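Local coordinates for methionine-binding lipoprotein MetQ (Bacillus subtilis subsp. subtilis, PDB 4GOT) that binds selenomethionine in this crystal and probably delivers methionine to the membrane permease of the MetNPQ ABC import system, at residues 165-170 and 175-180; 180-183 and 188-191; 206-211 and 221-226; 10-15 and 19-24; 119-124 and 141-146. All coordinates share one frame; numbering follows the deposited sequence.

Overall arrangement
Selenomethionine sits between two alpha/beta lobes, and the contacts spread outward from it into both. Contacts 3 and 4 belong to one lobe, their centres about 12 Å apart; they join where Val226 packs on Ala24 and Leu223 on Leu21. Contacts 1 and 5 belong to the other, about 18 Å between centres, and meet through the ring of Phe176 against Met120, Met123 and Leu124. Contact 2 adjoins contact 1, shares Asn180 with it, and through helix 179-184 touches Thr13 and Thr15 of contact 4. Contacts 3 and 5 are about 30 Å apart at their centres and never touch, yet Asn206 and Arg119 both reach the same ligand, as does Asn180, though weakly.

Contact 1: 165-170 and 175-180. With MSE (selenomethionine), chain B.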
# COMPACT_ATOMS: atom_id res chain seq x y z
N LYS A 165 7.51 14.55 0.95
CA LYS A 165 8.29 15.72 1.39
C LYS A 165 9.82 15.51 1.32
O LYS A 165 10.53 16.42 0.91
CB LYS A 165 7.91 16.22 2.80
CG LYS A 165 6.43 16.55 3.03
CD LYS A 165 5.91 17.67 2.14
CE LYS A 165 5.01 17.16 1.00
NZ LYS A 165 4.54 18.23 0.04
N ALA A 166 10.33 14.32 1.71
CA ALA A 166 11.75 14.02 1.63
C ALA A 166 12.23 14.14 0.19
O ALA A 166 13.35 14.62 -0.09
CB ALA A 166 12.07 12.62 2.20
N TYR A 167 11.36 13.71 -0.73
CA TYR A 167 11.56 13.83 -2.19
C TYR A 167 11.63 15.29 -2.63
O TYR A 167 12.63 15.71 -3.22
CB TYR A 167 10.47 13.05 -2.91
CG TYR A 167 10.24 13.42 -4.37
CD1 TYR A 167 11.14 13.04 -5.36
CD2 TYR A 167 9.11 14.12 -4.74
CE1 TYR A 167 10.91 13.37 -6.69
CE2 TYR A 167 8.87 14.45 -6.06
CZ TYR A 167 9.78 14.08 -7.02
OH TYR A 167 9.50 14.44 -8.30
N GLU A 168 10.62 16.08 -2.32
CA GLU A 168 10.64 17.51 -2.65
C GLU A 168 11.81 18.28 -2.04
O GLU A 168 12.35 19.16 -2.66
CB GLU A 168 9.34 18.18 -2.22
CG GLU A 168 8.19 17.89 -3.15
CD GLU A 168 6.82 18.11 -2.51
OE1 GLU A 168 6.72 18.85 -1.50
OE2 GLU A 168 5.85 17.53 -3.02
N ASN A 169 12.19 17.93 -0.79
CA ASN A 169 13.32 18.54 -0.04
C ASN A 169 14.70 18.07 -0.48
O ASN A 169 15.71 18.55 0.02
CB ASN A 169 13.18 18.22 1.45
CG ASN A 169 11.89 18.79 2.06
OD1 ASN A 169 11.34 19.73 1.54
ND2 ASN A 169 11.41 18.18 3.16
N LYS A 170 14.75 17.07 -1.35
CA LYS A 170 16.00 16.49 -1.82
C LYS A 170 16.85 16.00 -0.65
O LYS A 170 18.06 16.17 -0.64
CB LYS A 170 16.76 17.51 -2.69
CG LYS A 170 15.89 18.09 -3.81
CD LYS A 170 16.69 18.86 -4.86
CE LYS A 170 17.01 20.27 -4.39
NZ LYS A 170 15.90 21.25 -4.55
N VAL A 175 14.18 8.13 -3.28
CA VAL A 175 13.14 8.08 -2.21
C VAL A 175 11.99 7.15 -2.59
O VAL A 175 11.45 7.25 -3.71
CB VAL A 175 12.55 9.50 -1.91
CG1 VAL A 175 11.52 9.39 -0.78
CG2 VAL A 175 13.65 10.50 -1.57
N PHE A 176 11.65 6.21 -1.68
CA PHE A 176 10.47 5.33 -1.86
C PHE A 176 9.19 6.05 -1.47
O PHE A 176 9.14 6.67 -0.41
CB PHE A 176 10.58 4.03 -1.05
CG PHE A 176 11.59 3.05 -1.61
CD1 PHE A 176 12.92 3.12 -1.23
CD2 PHE A 176 11.21 2.06 -2.49
CE1 PHE A 176 13.88 2.23 -1.74
CE2 PHE A 176 12.15 1.15 -3.00
CZ PHE A 176 13.49 1.23 -2.62
N ILE A 177 8.17 5.99 -2.34
CA ILE A 177 6.84 6.57 -2.03
C ILE A 177 5.76 5.54 -2.47
O ILE A 177 5.73 5.07 -3.63
CB ILE A 177 6.56 7.95 -2.71
CG1 ILE A 177 7.79 8.89 -2.68
CG2 ILE A 177 5.36 8.63 -2.05
CD1 ILE A 177 7.64 10.20 -3.44
N ASN A 178 4.88 5.18 -1.53
CA ASN A 178 3.75 4.29 -1.80
C ASN A 178 2.81 5.04 -2.74
O ASN A 178 2.60 6.23 -2.55
CB ASN A 178 2.97 4.00 -0.50
CG ASN A 178 3.76 3.17 0.51
OD1 ASN A 178 3.77 1.94 0.45
ND2 ASN A 178 4.43 3.84 1.43
N VAL A 179 2.21 4.34 -3.71
CA VAL A 179 1.31 5.01 -4.68
C VAL A 179 0.22 5.88 -4.00
O VAL A 179 -0.06 6.98 -4.45
CB VAL A 179 0.65 4.00 -5.66
CG1 VAL A 179 -0.38 4.73 -6.55
CG2 VAL A 179 1.69 3.21 -6.48
N ASN A 180 -0.42 5.40 -2.94
CA ASN A 180 -1.48 6.22 -2.28
C ASN A 180 -1.02 7.61 -1.81
O ASN A 180 -1.69 8.63 -2.04
CB ASN A 180 -2.16 5.47 -1.12
CG ASN A 180 -1.31 5.37 0.14
OD1 ASN A 180 -0.39 4.52 0.22
ND2 ASN A 180 -1.68 6.15 1.18
N MSE B . -1.47 1.38 -0.40
CA MSE B . -0.10 1.03 0.06
C MSE B . 0.70 0.20 -1.00
O MSE B . 0.16 -0.75 -1.47
OXT MSE B . 1.89 0.41 -1.37
CB MSE B . -0.21 0.20 1.35
CG MSE B . 1.06 -0.00 2.12
SE MSE B . 0.86 -1.26 3.63
CE MSE B . -0.13 0.04 4.95
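CG of Tyr167 stands anti to the backbone N (chi1 161°), a torsion that sends the phenol away from strand 174-177 and leaves the root of the side chain facing it. Val175 answers with CG1 anti to its own N (chi1 -179°), which leaves CG2 on the N side, against the helix backbone, 4.0 Å from Tyr167 CA. The two beta carbons, Tyr167 CB and Val175 CB, are 4.2 Å apart. Two residues along the strand, Ile177 brings CD1 to 4.1 Å from Tyr167 CB, oblique to the ring, while Ala166 CB meets Val175 CG1 at 4.4 Å. No hydrogen bond crosses this apolar seam. On the outer side of the helix, Lys165 NZ bridges to Glu168 OE1 at 2.7 Å on the syn side of the carboxylate, and Asn185 binds both partners. A Schellman motif at Lys170 ends the helix. Just past the strand, Asn180 OD1 takes a weak hydrogen bond of 3.4 Å from the ligand's N, with Tyr43 OH as a second partner. Helix 163-168 is the connection of a beta-alpha-beta crossover from strand 154-158 to strand 174-177, which passes over strand 107-111, as in the alpha/beta lobes of solute-binding proteins.

Contact 2: 180-183 and 188-191; sequences NYAI and NPKK
Ala182 and Ile183 meet Pro189 at the end of a short walk that starts beside the pocket. Asn180 comes first: with chi1 at 74° its CG lies between the backbone N and the carbonyl carbon, and ND2 comes to rest over the centre of the Tyr181 ring, 3.2 Å above its plane. Tyr181 follows, its ring also meeting that of Tyr43 and its hydroxyl bonded weakly to Glu161. Next is Ala182, whose methyl points at the proline ring; CB lies 4.1 Å from Pro189 CG. Ile183 closes the segment by laying CG1 4.0 Å from Pro189 CD, the two side chains crossing at about a right angle. The proline therefore offers neighbouring ring carbons to successive residues of the helix, and the contact between the segments is purely apolar. Tyr92 of strand 90-92 packs on both Ala182 and Pro189. On the far segment, Asn188 O accepts the first-turn bond from Lys191 N at 3.1 Å, while Asn188 N is bonded to Asp192. The second helix starts with asparagine at the N-cap position and proline as its first residue, a common place for proline, and packs against the preceding helix, which carries Asn180 of the pocket.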
# COMPACT_ATOMS: atom_id res chain seq x y z
N ASN A 180 -0.42 5.40 -2.94
CA ASN A 180 -1.48 6.22 -2.28
C ASN A 180 -1.02 7.61 -1.81
O ASN A 180 -1.69 8.63 -2.04
CB ASN A 180 -2.16 5.47 -1.12
CG ASN A 180 -1.31 5.37 0.14
OD1 ASN A 180 -0.39 4.52 0.22
ND2 ASN A 180 -1.68 6.15 1.18
N TYR A 181 0.17 7.66 -1.20
CA TYR A 181 0.75 8.93 -0.76
C TYR A 181 1.38 9.70 -1.88
O TYR A 181 1.31 10.93 -1.87
CB TYR A 181 1.72 8.67 0.37
CG TYR A 181 1.03 8.31 1.64
CD1 TYR A 181 -0.04 9.10 2.11
CD2 TYR A 181 1.45 7.21 2.41
CE1 TYR A 181 -0.69 8.78 3.29
CE2 TYR A 181 0.81 6.90 3.61
CZ TYR A 181 -0.25 7.69 4.04
OH TYR A 181 -0.91 7.39 5.22
N ALA A 182 1.89 9.00 -2.92
CA ALA A 182 2.34 9.69 -4.13
C ALA A 182 1.20 10.44 -4.78
O ALA A 182 1.34 11.60 -5.11
CB ALA A 182 2.96 8.71 -5.12
N ILE A 183 0.07 9.77 -5.03
CA ILE A 183 -1.11 10.41 -5.64
C ILE A 183 -1.72 11.49 -4.71
O ILE A 183 -2.13 12.52 -5.21
CB ILE A 183 -2.21 9.40 -6.07
CG1 ILE A 183 -1.68 8.45 -7.17
CG2 ILE A 183 -3.43 10.10 -6.70
CD1 ILE A 183 -2.64 7.34 -7.46
N ASN A 188 2.19 11.78 -10.28
CA ASN A 188 1.66 10.76 -11.16
C ASN A 188 2.72 9.64 -11.26
O ASN A 188 3.73 9.81 -11.93
CB ASN A 188 1.36 11.42 -12.52
CG ASN A 188 0.79 10.46 -13.55
OD1 ASN A 188 0.55 10.84 -14.69
ND2 ASN A 188 0.57 9.21 -13.15
N PRO A 189 2.52 8.53 -10.55
CA PRO A 189 3.61 7.56 -10.45
C PRO A 189 4.20 7.05 -11.80
O PRO A 189 5.42 6.98 -11.95
CB PRO A 189 2.98 6.42 -9.65
CG PRO A 189 1.96 7.11 -8.79
CD PRO A 189 1.41 8.19 -9.65
N LYS A 190 3.37 6.78 -12.80
CA LYS A 190 3.90 6.27 -14.07
C LYS A 190 4.69 7.29 -14.92
O LYS A 190 5.46 6.89 -15.80
CB LYS A 190 2.76 5.67 -14.92
CG LYS A 190 2.05 4.47 -14.31
CD LYS A 190 2.97 3.26 -14.10
CE LYS A 190 3.25 2.50 -15.40
NZ LYS A 190 4.45 1.63 -15.25
N LYS A 191 4.50 8.58 -14.68
CA LYS A 191 5.22 9.64 -15.39
C LYS A 191 6.40 10.19 -14.58
O LYS A 191 7.36 10.66 -15.15
CB LYS A 191 4.29 10.83 -15.73
CG LYS A 191 3.13 10.58 -16.71
CD LYS A 191 2.45 11.90 -17.19
CE LYS A 191 2.15 12.91 -16.06
NZ LYS A 191 1.27 14.08 -16.40

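Contact 3: 206-211 and 221-226; sequences NIIAVR and KALMEV. With MSE (selenomethionine), chain B.
Ile208 packs against Leu223 and Met224 where helix 218-227 lies on the mixed sheet of one alpha/beta lobe, the fold of a two-lobed solute-binding protein. The tight part is small and wholly apolar. A chi1 of -60° sets CG2 of Ile208 anti to the backbone N, where it comes to 4.2 Å from Leu223 CD2, and leaves CG1 for Met224. Met224, a selenomethionine of the chain itself, bends at its second and third torsions and runs past Ile208 in the opposite direction; in the conformer given, SE is 3.7 Å from Ile208 CG1, but a second conformer makes that distance provisional. Leu223 is backed by Leu21 and Leu28 of helix 14-29. The outer face of the helix is different in character: Lys221 and Glu225 are exposed there, the glutamate in a salt bridge with Lys31 and the lysine in a weak, long ion pair with Asp216. The strand also begins at the ligand pocket, where Asn206 meets both polar ends of the bound amino acid. Asn206 OD1 receives the ligand's N at 2.9 Å and is hydrogen-bonded to His17 NE2 as well, while the amide nitrogen serves the carboxylate. A leucine here would probably leave the ligand's N and O each short of a partner, and His17 NE2 without this one. As built, Asn206 ND2 donates to the ligand's O at 2.8 Å, nearly straight at 167°.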
# COMPACT_ATOMS: atom_id res chain seq x y z
N ASN A 206 -3.65 -4.74 -2.18
CA ASN A 206 -4.36 -4.14 -1.05
C ASN A 206 -5.72 -4.84 -0.86
O ASN A 206 -6.35 -5.25 -1.82
CB ASN A 206 -4.61 -2.64 -1.31
CG ASN A 206 -3.35 -1.78 -1.12
OD1 ASN A 206 -3.47 -0.68 -0.67
ND2 ASN A 206 -2.14 -2.32 -1.46
N ILE A 207 -6.17 -4.90 0.38
CA ILE A 207 -7.26 -5.75 0.78
C ILE A 207 -8.27 -4.97 1.62
O ILE A 207 -7.99 -3.86 2.14
CB ILE A 207 -6.75 -6.97 1.61
CG1 ILE A 207 -6.18 -6.54 2.97
CG2 ILE A 207 -5.79 -7.84 0.77
CD1 ILE A 207 -5.93 -7.59 4.04
N ILE A 208 -9.45 -5.59 1.72
CA ILE A 208 -10.41 -5.28 2.74
C ILE A 208 -10.13 -6.17 3.95
O ILE A 208 -10.03 -7.38 3.82
CB ILE A 208 -11.85 -5.42 2.22
CG1 ILE A 208 -12.07 -4.47 1.04
CG2 ILE A 208 -12.82 -5.19 3.37
CD1 ILE A 208 -12.16 -2.97 1.39
N ALA A 209 -9.93 -5.54 5.10
CA ALA A 209 -9.78 -6.27 6.37
C ALA A 209 -10.99 -5.99 7.28
O ALA A 209 -11.54 -4.86 7.28
CB ALA A 209 -8.48 -5.89 7.08
N VAL A 210 -11.40 -7.04 8.01
CA VAL A 210 -12.51 -7.01 8.95
C VAL A 210 -12.08 -7.71 10.23
O VAL A 210 -10.99 -8.31 10.29
CB VAL A 210 -13.79 -7.66 8.32
CG1 VAL A 210 -14.23 -6.89 7.04
CG2 VAL A 210 -13.57 -9.15 8.00
N ARG A 211 -12.90 -7.63 11.27
CA ARG A 211 -12.68 -8.40 12.48
C ARG A 211 -12.97 -9.89 12.25
O ARG A 211 -13.78 -10.26 11.41
CB ARG A 211 -13.50 -7.84 13.65
CG ARG A 211 -12.98 -6.49 14.11
CD ARG A 211 -13.65 -6.01 15.41
NE ARG A 211 -15.07 -5.84 15.16
CZ ARG A 211 -15.60 -4.86 14.43
NH1 ARG A 211 -14.86 -3.91 13.90
NH2 ARG A 211 -16.91 -4.83 14.23
N LYS A 221 -19.81 -9.22 2.12
CA LYS A 221 -20.01 -9.87 0.83
C LYS A 221 -20.55 -8.90 -0.22
O LYS A 221 -20.11 -8.93 -1.35
CB LYS A 221 -20.91 -11.09 1.01
CG LYS A 221 -20.16 -12.24 1.70
CD LYS A 221 -18.76 -12.42 1.10
CE LYS A 221 -18.02 -13.70 1.51
NZ LYS A 221 -18.74 -14.97 1.25
N ALA A 222 -21.48 -8.03 0.19
CA ALA A 222 -22.02 -6.98 -0.68
C ALA A 222 -20.94 -5.98 -1.11
O ALA A 222 -20.89 -5.58 -2.28
CB ALA A 222 -23.18 -6.25 0.03
N LEU A 223 -20.08 -5.57 -0.17
CA LEU A 223 -18.94 -4.68 -0.44
C LEU A 223 -17.94 -5.35 -1.42
O LEU A 223 -17.59 -4.74 -2.43
CB LEU A 223 -18.28 -4.24 0.87
CG LEU A 223 -17.05 -3.33 0.75
CD1 LEU A 223 -17.40 -1.94 0.21
CD2 LEU A 223 -16.30 -3.28 2.07
N MSE A 224 -17.53 -6.59 -1.14
CA MSE A 224 -16.60 -7.32 -2.01
C MSE A 224 -17.16 -7.45 -3.41
O MSE A 224 -16.43 -7.28 -4.36
CB MSE A 224 -16.29 -8.71 -1.45
CG MSE A 224 -15.56 -8.70 -0.12
SE MSE A 224 -14.13 -7.37 -0.03
CE MSE A 224 -12.94 -8.08 -1.38
N GLU A 225 -18.46 -7.74 -3.50
CA GLU A 225 -19.18 -7.82 -4.76
C GLU A 225 -19.08 -6.53 -5.59
O GLU A 225 -18.77 -6.57 -6.77
CB GLU A 225 -20.66 -8.14 -4.52
CG GLU A 225 -20.97 -9.63 -4.49
CD GLU A 225 -22.47 -9.94 -4.40
OE1 GLU A 225 -23.32 -9.01 -4.43
OE2 GLU A 225 -22.82 -11.14 -4.29
N VAL A 226 -19.40 -5.40 -5.00
CA VAL A 226 -19.28 -4.13 -5.71
C VAL A 226 -17.81 -3.82 -6.12
O VAL A 226 -17.56 -3.39 -7.26
CB VAL A 226 -19.88 -2.95 -4.92
CG1 VAL A 226 -19.56 -1.64 -5.63
CG2 VAL A 226 -21.39 -3.12 -4.78
N MSE B . -1.47 1.38 -0.40
CA MSE B . -0.10 1.03 0.06
C MSE B . 0.70 0.20 -1.00
O MSE B . 0.16 -0.75 -1.47
OXT MSE B . 1.89 0.41 -1.37
CB MSE B . -0.21 0.20 1.35
CG MSE B . 1.06 -0.00 2.12
SE MSE B . 0.86 -1.26 3.63
CE MSE B . -0.13 0.04 4.95

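Contact 4: 10-15 and 19-24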
# COMPACT_ATOMS: atom_id res chain seq x y z
N VAL A 10 -16.33 2.21 6.82
CA VAL A 10 -15.00 1.78 6.39
C VAL A 10 -13.95 2.89 6.60
O VAL A 10 -14.15 4.03 6.14
CB VAL A 10 -15.01 1.39 4.89
CG1 VAL A 10 -13.70 0.72 4.51
CG2 VAL A 10 -16.20 0.50 4.58
N ALA A 11 -12.82 2.55 7.24
CA ALA A 11 -11.65 3.48 7.33
C ALA A 11 -10.76 3.17 6.13
O ALA A 11 -10.46 1.98 5.89
CB ALA A 11 -10.89 3.36 8.65
N ALA A 12 -10.45 4.22 5.35
CA ALA A 12 -9.67 4.12 4.09
C ALA A 12 -8.72 5.32 3.93
O ALA A 12 -9.04 6.46 4.32
CB ALA A 12 -10.58 4.02 2.87
N THR A 13 -7.56 5.06 3.33
CA THR A 13 -6.64 6.13 2.99
C THR A 13 -7.33 6.97 1.87
O THR A 13 -8.20 6.44 1.12
CB THR A 13 -5.23 5.57 2.58
OG1 THR A 13 -5.37 4.40 1.76
CG2 THR A 13 -4.37 5.19 3.85
N LYS A 14 -6.97 8.25 1.78
CA LYS A 14 -7.67 9.23 0.96
C LYS A 14 -7.80 8.89 -0.50
O LYS A 14 -8.88 9.07 -1.08
CB LYS A 14 -7.01 10.61 1.02
CG LYS A 14 -7.91 11.71 0.45
CD LYS A 14 -7.49 13.04 1.04
CE LYS A 14 -8.10 14.25 0.33
NZ LYS A 14 -7.07 15.34 0.33
N THR A 15 -6.69 8.41 -1.07
CA THR A 15 -6.61 8.05 -2.47
C THR A 15 -5.56 6.92 -2.72
O THR A 15 -4.45 6.96 -2.21
CB THR A 15 -6.38 9.31 -3.37
OG1 THR A 15 -6.36 8.93 -4.75
CG2 THR A 15 -5.08 10.07 -3.00
N GLU A 19 -11.69 7.23 -2.65
CA GLU A 19 -12.31 7.52 -3.96
C GLU A 19 -13.00 6.27 -4.62
O GLU A 19 -14.08 6.38 -5.23
CB GLU A 19 -11.27 8.07 -4.93
CG GLU A 19 -10.55 9.31 -4.45
CD GLU A 19 -9.70 9.99 -5.53
OE1 GLU A 19 -9.32 9.32 -6.54
OE2 GLU A 19 -9.39 11.19 -5.37
N ILE A 20 -12.37 5.11 -4.50
CA ILE A 20 -12.95 3.86 -5.01
C ILE A 20 -14.24 3.54 -4.26
O ILE A 20 -15.27 3.23 -4.89
CB ILE A 20 -11.98 2.69 -4.91
CG1 ILE A 20 -10.86 2.86 -5.95
CG2 ILE A 20 -12.69 1.36 -5.18
CD1 ILE A 20 -9.70 1.94 -5.68
N LEU A 21 -14.20 3.70 -2.93
CA LEU A 21 -15.40 3.53 -2.10
C LEU A 21 -16.52 4.52 -2.47
O LEU A 21 -17.68 4.14 -2.53
CB LEU A 21 -15.08 3.62 -0.58
CG LEU A 21 -14.21 2.49 0.00
CD1 LEU A 21 -13.89 2.72 1.50
CD2 LEU A 21 -14.79 1.09 -0.25
N LYS A 22 -16.18 5.77 -2.74
CA LYS A 22 -17.18 6.74 -3.13
C LYS A 22 -17.77 6.34 -4.48
O LYS A 22 -18.96 6.51 -4.70
CB LYS A 22 -16.59 8.14 -3.17
CG LYS A 22 -17.54 9.27 -3.52
CD LYS A 22 -16.75 10.57 -3.70
CE LYS A 22 -17.61 11.83 -3.68
NZ LYS A 22 -17.90 12.35 -5.04
N GLU A 23 -16.96 5.79 -5.38
CA GLU A 23 -17.54 5.28 -6.64
C GLU A 23 -18.49 4.07 -6.38
O GLU A 23 -19.53 3.97 -7.02
CB GLU A 23 -16.43 4.96 -7.66
CG GLU A 23 -16.92 4.76 -9.08
CD GLU A 23 -17.27 6.06 -9.81
OE1 GLU A 23 -17.20 7.17 -9.22
OE2 GLU A 23 -17.59 5.96 -11.01
N ALA A 24 -18.13 3.19 -5.44
CA ALA A 24 -18.91 2.00 -5.05
C ALA A 24 -20.22 2.35 -4.31
O ALA A 24 -21.14 1.52 -4.27
CB ALA A 24 -18.09 1.04 -4.17
O HOH W 1 -6.67 10.98 -6.50
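Leu21 points from helix 14-29 onto Val10 and Ala12 of strand 7-12, the first strand and helix of a beta-alpha-beta unit that goes on to strand 34-38. One branch does the work. With CG anti to the carbonyl carbon (chi1 -66°), Leu21 aims CD1 at the strand, 3.6 Å from Val10 CG1 and 3.8 Å from Ala12 CB; both strand residues turn their side chains toward the helix, and the leucine methyl rests against both. The valine and leucine side chains lie aslant to each other rather than parallel. The other leucine branch, CD2, reaches Leu223 of helix 218-227, so Leu21 joins the strand to a second helix. Nearer the start of the helix the geometry changes: Thr15 and Glu19 run side by side, pointing the same way, their polar ends together. Thr15 OG1 lies 3.5 Å from Glu19 OE1. That oxygen is bound elsewhere, in a salt bridge with Lys239 and a hydrogen bond with Tyr240 OH, which should help fix the carboxylate. The second carboxylate oxygen, Glu19 OE2, is tied to the threonine through one water, 2.7 Å from Thr15 OG1 and donating to Glu19 OE2 at 3.0 Å.

Contact 5: 119-124 and 141-146; sequences RMLAML and ATLKDI. With MSE (selenomethionine), chain B.
Leu121 drives into the turn at Thr142 and Leu143, and the apolar contacts come first. Its CD1 presses on the backbone, 3.5 Å from Thr142 C, while CD2 meets Leu143 CD2 at 3.9 Å, the two leucine side chains crossing at about a right angle. A single side chain of helix 117-126 thus packs on both main chain and side chain of the loop, with no hydrogen bond between the segments. Polar bonds instead hold the turn together from within. Thr142 N donates to Asp145 OD2 at 2.9 Å, almost straight at 171°, reaching the anti side of the carboxylate, and Asp145 N returns a bond to Thr142 O at 2.8 Å; the pair closes the short 3-10 segment. Charged interactions belong to the other flank of the helix. Arg119, extended from CG to NE with chi1 at -171°, carries its guanidinium into the pocket, where NH1 gives a bent bond of 2.8 Å to the ligand's OXT, which lies at the edge near the guanidinium plane. Salt bridges from NH1 to Glu116 and from NH2 to Glu197 steady the group. Were an alanine here, the ligand's carboxylate would probably lose this charged partner, and Glu116 and Glu197 the cation they share. Around the contact, Leu143 rests on Phe155 and Lys157 of strand 154-158 and on Leu110 of strand 107-111, while Met120, Met123 and Leu124 cover Phe176 of strand 174-177, so helix 117-126 and the loop lie next to each other, both packed on this sheet, with Leu121 filling the seam between them.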
# COMPACT_ATOMS: atom_id res chain seq x y z
N ARG A 119 10.12 -5.38 0.47
CA ARG A 119 9.55 -4.86 -0.80
C ARG A 119 10.48 -3.80 -1.43
O ARG A 119 10.77 -3.82 -2.60
CB ARG A 119 8.17 -4.26 -0.53
CG ARG A 119 7.37 -3.90 -1.77
CD ARG A 119 6.04 -3.26 -1.42
NE ARG A 119 5.26 -3.11 -2.64
CZ ARG A 119 4.09 -2.47 -2.72
NH1 ARG A 119 3.52 -1.90 -1.66
NH2 ARG A 119 3.49 -2.40 -3.91
N MSE A 120 10.89 -2.83 -0.62
CA MSE A 120 11.89 -1.81 -1.00
C MSE A 120 13.25 -2.37 -1.41
O MSE A 120 13.76 -2.07 -2.50
CB MSE A 120 12.06 -0.83 0.18
CG MSE A 120 10.80 -0.10 0.47
SE MSE A 120 10.91 0.98 2.06
CE MSE A 120 9.93 0.07 3.47
N LEU A 121 13.82 -3.23 -0.58
CA LEU A 121 15.13 -3.78 -0.89
C LEU A 121 15.12 -4.65 -2.17
O LEU A 121 16.14 -4.72 -2.87
CB LEU A 121 15.69 -4.58 0.32
CG LEU A 121 15.90 -3.73 1.58
CD1 LEU A 121 16.48 -4.62 2.66
CD2 LEU A 121 16.75 -2.47 1.34
N ALA A 122 13.98 -5.27 -2.47
CA ALA A 122 13.86 -6.19 -3.61
C ALA A 122 13.95 -5.38 -4.90
O ALA A 122 14.50 -5.86 -5.89
CB ALA A 122 12.55 -6.98 -3.57
N MSE A 123 13.43 -4.15 -4.88
CA MSE A 123 13.57 -3.23 -6.02
C MSE A 123 15.02 -2.84 -6.27
O MSE A 123 15.42 -2.72 -7.41
CB MSE A 123 12.75 -1.96 -5.81
CG MSE A 123 11.28 -2.22 -5.97
SE MSE A 123 10.24 -0.61 -5.86
CE MSE A 123 10.59 0.07 -7.67
N LEU A 124 15.77 -2.60 -5.20
CA LEU A 124 17.18 -2.30 -5.33
C LEU A 124 17.95 -3.54 -5.80
O LEU A 124 18.89 -3.40 -6.55
CB LEU A 124 17.78 -1.78 -4.05
CG LEU A 124 17.11 -0.54 -3.40
CD1 LEU A 124 17.91 -0.06 -2.19
CD2 LEU A 124 16.95 0.57 -4.43
N ALA A 141 12.77 -9.96 4.27
CA ALA A 141 14.11 -9.36 4.26
C ALA A 141 14.16 -8.02 4.97
O ALA A 141 13.26 -7.19 4.79
CB ALA A 141 14.61 -9.18 2.83
N THR A 142 15.23 -7.79 5.72
CA THR A 142 15.54 -6.44 6.23
C THR A 142 16.95 -5.99 5.82
O THR A 142 17.73 -6.73 5.13
CB THR A 142 15.35 -6.34 7.79
OG1 THR A 142 16.31 -7.15 8.48
CG2 THR A 142 13.89 -6.73 8.22
N LEU A 143 17.32 -4.80 6.27
CA LEU A 143 18.69 -4.29 6.08
C LEU A 143 19.76 -5.25 6.59
O LEU A 143 20.82 -5.35 5.98
CB LEU A 143 18.87 -2.88 6.71
CG LEU A 143 18.17 -1.66 6.05
CD1 LEU A 143 18.42 -0.37 6.83
CD2 LEU A 143 18.58 -1.43 4.61
N LYS A 144 19.50 -5.96 7.70
CA LYS A 144 20.44 -6.98 8.21
C LYS A 144 20.75 -8.05 7.15
O LYS A 144 21.75 -8.71 7.25
CB LYS A 144 19.88 -7.70 9.45
CG LYS A 144 20.09 -6.96 10.77
CD LYS A 144 19.42 -7.68 11.94
CE LYS A 144 19.36 -6.80 13.19
NZ LYS A 144 18.59 -7.43 14.31
N ASP A 145 19.90 -8.20 6.14
CA ASP A 145 20.03 -9.28 5.14
C ASP A 145 20.79 -8.89 3.86
O ASP A 145 20.99 -9.74 3.00
CB ASP A 145 18.64 -9.84 4.81
CG ASP A 145 17.97 -10.50 6.01
OD1 ASP A 145 18.63 -11.37 6.64
OD2 ASP A 145 16.78 -10.20 6.31
N ILE A 146 21.24 -7.63 3.76
CA ILE A 146 22.10 -7.21 2.64
C ILE A 146 23.45 -7.98 2.64
O ILE A 146 24.20 -7.97 3.61
CB ILE A 146 22.33 -5.67 2.59
CG1 ILE A 146 21.00 -4.94 2.31
CG2 ILE A 146 23.36 -5.31 1.52
CD1 ILE A 146 20.99 -3.43 2.56
N MSE B . -1.47 1.38 -0.40
CA MSE B . -0.10 1.03 0.06
C MSE B . 0.70 0.20 -1.00
O MSE B . 0.16 -0.75 -1.47
OXT MSE B . 1.89 0.41 -1.37
CB MSE B . -0.21 0.20 1.35
CG MSE B . 1.06 -0.00 2.12
SE MSE B . 0.86 -1.26 3.63
CE MSE B . -0.13 0.04 4.95